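Local coordinates for thermospermine synthase ACAULIS protein (Medicago truncatula, PDB 6BQ5) that makes thermospermine by aminopropyl transfer, probably from decarboxylated S-adenosylmethionine to spermidine, releasing 5'-methylthioadenosine as the by-product, at the 5'-deoxy-5'-methylthioadenosine site. Coordinates in Å, arbitrary orientation; residue numbers count along the deposited sequence, not the author numbering.

The 5'-deoxy-5'-methylthioadenosine site. Residues 57, 73, 78, 109, 111, 131-134, 137, 162-164, 181-183, 191, 194. With MTA (5'-deoxy-5'-methylthioadenosine), chain B.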
loop_
_atom_site.group_PDB
_atom_site.type_symbol
_atom_site.label_atom_id
_atom_site.label_comp_id
_atom_site.label_asym_id
_atom_site.label_seq_id
_atom_site.Cartn_x
_atom_site.Cartn_y
_atom_site.Cartn_z
ATOM N N GLN A 57 11.048 25.059 3.742
ATOM C CA GLN A 57 10.279 23.830 3.606
ATOM C C GLN A 57 9.251 23.826 2.461
ATOM O O GLN A 57 8.819 24.869 1.950
ATOM C CB GLN A 57 9.590 23.466 4.966
ATOM C CG GLN A 57 8.567 24.490 5.450
ATOM C CD GLN A 57 8.687 24.827 6.942
ATOM O OE1 GLN A 57 8.833 23.929 7.795
ATOM N NE2 GLN A 57 8.617 26.133 7.263
ATOM N N LEU A 73 4.356 19.533 6.107
ATOM C CA LEU A 73 5.576 20.316 5.903
ATOM C C LEU A 73 6.758 19.349 5.726
ATOM O O LEU A 73 6.976 18.437 6.531
ATOM C CB LEU A 73 5.810 21.270 7.088
ATOM C CG LEU A 73 4.703 22.293 7.405
ATOM C CD1 LEU A 73 5.104 23.144 8.593
ATOM C CD2 LEU A 73 4.397 23.190 6.240
ATOM N N GLN A 78 1.750 17.770 10.132
ATOM C CA GLN A 78 1.759 18.754 11.245
ATOM C C GLN A 78 0.453 18.823 12.029
ATOM O O GLN A 78 0.447 18.563 13.227
ATOM C CB GLN A 78 2.104 20.132 10.734
ATOM C CG GLN A 78 3.404 20.173 9.921
ATOM C CD GLN A 78 4.625 19.809 10.752
ATOM O OE1 GLN A 78 4.806 20.356 11.820
ATOM N NE2 GLN A 78 5.442 18.859 10.290
ATOM N N GLY A 109 7.353 30.074 16.608
ATOM C CA GLY A 109 6.745 29.338 15.507
ATOM C C GLY A 109 5.279 29.709 15.411
ATOM O O GLY A 109 4.918 30.885 15.496
ATOM N N GLY A 111 3.244 29.496 12.856
ATOM C CA GLY A 111 2.716 29.924 11.569
ATOM C C GLY A 111 1.401 29.295 11.143
ATOM O O GLY A 111 0.676 29.890 10.381
ATOM N N CYS A 131 5.794 34.714 16.200
ATOM C CA CYS A 131 7.072 34.843 15.530
ATOM C C CYS A 131 7.461 33.530 14.832
ATOM O O CYS A 131 8.007 32.614 15.472
ATOM C CB CYS A 131 8.148 35.238 16.527
ATOM S SG CYS A 131 9.756 35.567 15.777
ATOM N N ASP A 132 7.135 33.440 13.539
ATOM C CA ASP A 132 7.507 32.288 12.690
ATOM C C ASP A 132 8.550 32.714 11.653
ATOM O O ASP A 132 8.429 33.767 11.047
ATOM C CB ASP A 132 6.284 31.736 11.967
ATOM C CG ASP A 132 6.491 30.310 11.475
ATOM O OD1 ASP A 132 7.372 30.090 10.589
ATOM O OD2 ASP A 132 5.800 29.398 12.007
ATOM N N ILE A 133 9.558 31.878 11.467
ATOM C CA ILE A 133 10.644 32.158 10.529
ATOM C C ILE A 133 10.208 32.122 9.065
ATOM O O ILE A 133 10.831 32.738 8.233
ATOM C CB ILE A 133 11.826 31.194 10.765
ATOM C CG1 ILE A 133 13.133 31.760 10.227
ATOM C CG2 ILE A 133 11.539 29.794 10.233
ATOM C CD1 ILE A 133 14.321 30.942 10.690
ATOM N N ASP A 134 9.131 31.418 8.753
ATOM C CA ASP A 134 8.735 31.188 7.365
ATOM C C ASP A 134 7.401 31.874 7.017
ATOM O O ASP A 134 6.333 31.336 7.227
ATOM C CB ASP A 134 8.685 29.678 7.121
ATOM C CG ASP A 134 8.515 29.312 5.660
ATOM O OD1 ASP A 134 8.327 30.234 4.837
ATOM O OD2 ASP A 134 8.576 28.110 5.347
ATOM N N VAL A 137 4.705 29.788 5.178
ATOM C CA VAL A 137 3.840 28.974 6.084
ATOM C C VAL A 137 2.707 29.845 6.598
ATOM O O VAL A 137 1.537 29.462 6.506
ATOM C CB VAL A 137 4.622 28.387 7.258
ATOM C CG1 VAL A 137 3.678 27.813 8.303
ATOM C CG2 VAL A 137 5.570 27.319 6.761
ATOM N N ASN A 162 10.393 36.132 11.643
ATOM C CA ASN A 162 11.792 36.079 12.061
ATOM C C ASN A 162 12.169 34.755 12.729
ATOM O O ASN A 162 11.296 33.974 13.102
ATOM C CB ASN A 162 12.057 37.232 13.036
ATOM C CG ASN A 162 13.524 37.568 13.174
ATOM O OD1 ASN A 162 14.401 36.993 12.514
ATOM N ND2 ASN A 162 13.796 38.490 14.057
ATOM N N ASP A 163 13.465 34.493 12.850
ATOM C CA ASP A 163 13.945 33.487 13.792
ATOM C C ASP A 163 13.550 33.956 15.232
ATOM O O ASP A 163 13.868 35.067 15.644
ATOM C CB ASP A 163 15.458 33.233 13.601
ATOM C CG ASP A 163 16.093 32.545 14.784
ATOM O OD1 ASP A 163 15.456 31.662 15.366
ATOM O OD2 ASP A 163 17.196 32.960 15.205
ATOM N N ALA A 164 12.841 33.107 15.986
ATOM C CA ALA A 164 12.355 33.499 17.312
ATOM C C ALA A 164 13.491 33.763 18.309
ATOM O O ALA A 164 13.315 34.528 19.247
ATOM C CB ALA A 164 11.391 32.455 17.883
ATOM N N ASP A 181 6.419 26.314 19.881
ATOM C CA ASP A 181 5.606 25.550 18.918
ATOM C C ASP A 181 6.477 25.209 17.715
ATOM O O ASP A 181 6.041 25.305 16.553
ATOM C CB ASP A 181 4.386 26.374 18.543
ATOM C CG ASP A 181 3.273 25.604 17.814
ATOM O OD1 ASP A 181 3.299 24.342 17.752
ATOM O OD2 ASP A 181 2.330 26.299 17.339
ATOM N N LEU A 182 7.693 24.753 18.005
ATOM C CA LEU A 182 8.683 24.436 16.979
ATOM C C LEU A 182 8.749 22.949 16.662
ATOM O O LEU A 182 8.052 22.115 17.287
ATOM C CB LEU A 182 10.055 24.927 17.441
ATOM C CG LEU A 182 10.197 26.418 17.698
ATOM C CD1 LEU A 182 11.360 26.758 18.635
ATOM C CD2 LEU A 182 10.311 27.215 16.428
ATOM N N ALA A 183 9.598 22.604 15.679
ATOM C CA ALA A 183 10.018 21.263 15.439
ATOM C C ALA A 183 10.882 20.737 16.591
ATOM O O ALA A 183 11.416 21.473 17.390
ATOM C CB ALA A 183 10.774 21.118 14.092
ATOM N N CYS A 191 15.957 24.021 14.464
ATOM C CA CYS A 191 15.270 24.340 15.747
ATOM C C CYS A 191 16.085 23.973 16.998
ATOM O O CYS A 191 15.723 24.399 18.101
ATOM C CB CYS A 191 13.881 23.668 15.776
ATOM S SG CYS A 191 12.713 24.343 14.541
ATOM N N LEU A 194 16.914 26.347 19.884
ATOM C CA LEU A 194 15.821 26.878 20.727
ATOM C C LEU A 194 15.395 25.896 21.833
ATOM O O LEU A 194 14.334 26.097 22.418
ATOM C CB LEU A 194 14.626 27.338 19.868
ATOM C CG LEU A 194 14.941 28.515 18.911
ATOM C CD1 LEU A 194 15.281 28.024 17.513
ATOM C CD2 LEU A 194 13.834 29.570 18.825
HETATM C CS MTA B . 7.134 22.379 11.716
HETATM S "S5'" MTA B . 8.172 23.549 12.495
HETATM C "C5'" MTA B . 6.918 24.531 13.245
HETATM C "C4'" MTA B . 7.076 25.988 12.827
HETATM O "O4'" MTA B . 8.312 26.502 13.293
HETATM C "C2'" MTA B . 8.416 26.801 10.985
HETATM O "O2'" MTA B . 8.273 27.755 9.934
HETATM C "C3'" MTA B . 7.078 26.183 11.308
HETATM O "O3'" MTA B . 5.957 26.984 10.960
HETATM C "C1'" MTA B . 8.790 27.431 12.307
HETATM N N9 MTA B . 10.207 27.600 12.655
HETATM C C8 MTA B . 11.230 26.764 12.445
HETATM N N7 MTA B . 12.369 27.266 12.989
HETATM C C5 MTA B . 12.042 28.437 13.563
HETATM C C6 MTA B . 12.771 29.485 14.275
HETATM N N6 MTA B . 14.094 29.353 14.518
HETATM N N1 MTA B . 12.058 30.539 14.715
HETATM C C2 MTA B . 10.731 30.668 14.475
HETATM N N3 MTA B . 10.002 29.753 13.814
HETATM C C4 MTA B . 10.627 28.655 13.335
#
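The nucleoside pocket of the spermidine/spermine synthase family, built on the Rossmann-like core shared with S-adenosylmethionine-dependent methyltransferases, shows how an acidic residue at a strand end can read a ribose diol, here that of the reaction product 5'-deoxy-5'-methylthioadenosine (MTA). Asp132, the last residue of strand 127-132, holds CG anti to the backbone N (chi1 -160°) and presents both carboxylate oxygens to the sugar. On their syn lone pairs, Asp132 OD1 accepts from the ribose 2'-hydroxyl MTA O2' and OD2 from the 3'-hydroxyl MTA O3', each at 2.6 Å. Two backbone amides hold the carboxylate: Asp134 N on the anti lone pair of OD1, Gly111 N on OD2 from above the carboxylate plane. These donors should favour a charged carboxylate. Gln57 NE2 adds a second grip on MTA O2' at 3.1 Å, and its other N-H runs almost straight to the anti lone pair of Asp134 OD2; both partners lie close to the amide plane, which sets the rotation of that group.

The adenine is sandwiched between aliphatic groups. Ile133 lays CG2 over the five-membered ring of MTA, 3.5 Å from its centroid, with CB over the six-membered ring. From the opposite face Leu182 CD2 sits above the fusion bond, 3.4 Å from MTA C4. Base identity is read along the rim. Ala164 N donates to MTA N1 at 3.0 Å and 170°. The exocyclic amine N6 gives a hydrogen to Asp163 OD1, approaching from above the carboxylate plane. Cys191 SG borders the imidazole edge, 3.3 Å from MTA N7.

At the thioether end, Leu73 CD1 and the Gln78 amide border the methyl CS from neighbouring directions, and Ala183 CB packs on S5'. Asp181, the predicted proton acceptor, ends strand 177-181 with its backbone O 3.5 Å from MTA C5'; its carboxylate lies farther off. The pocket thus lies across the ends of the core strands, covered on the methylthio side by the N-terminal strands 70-73 and 76-80.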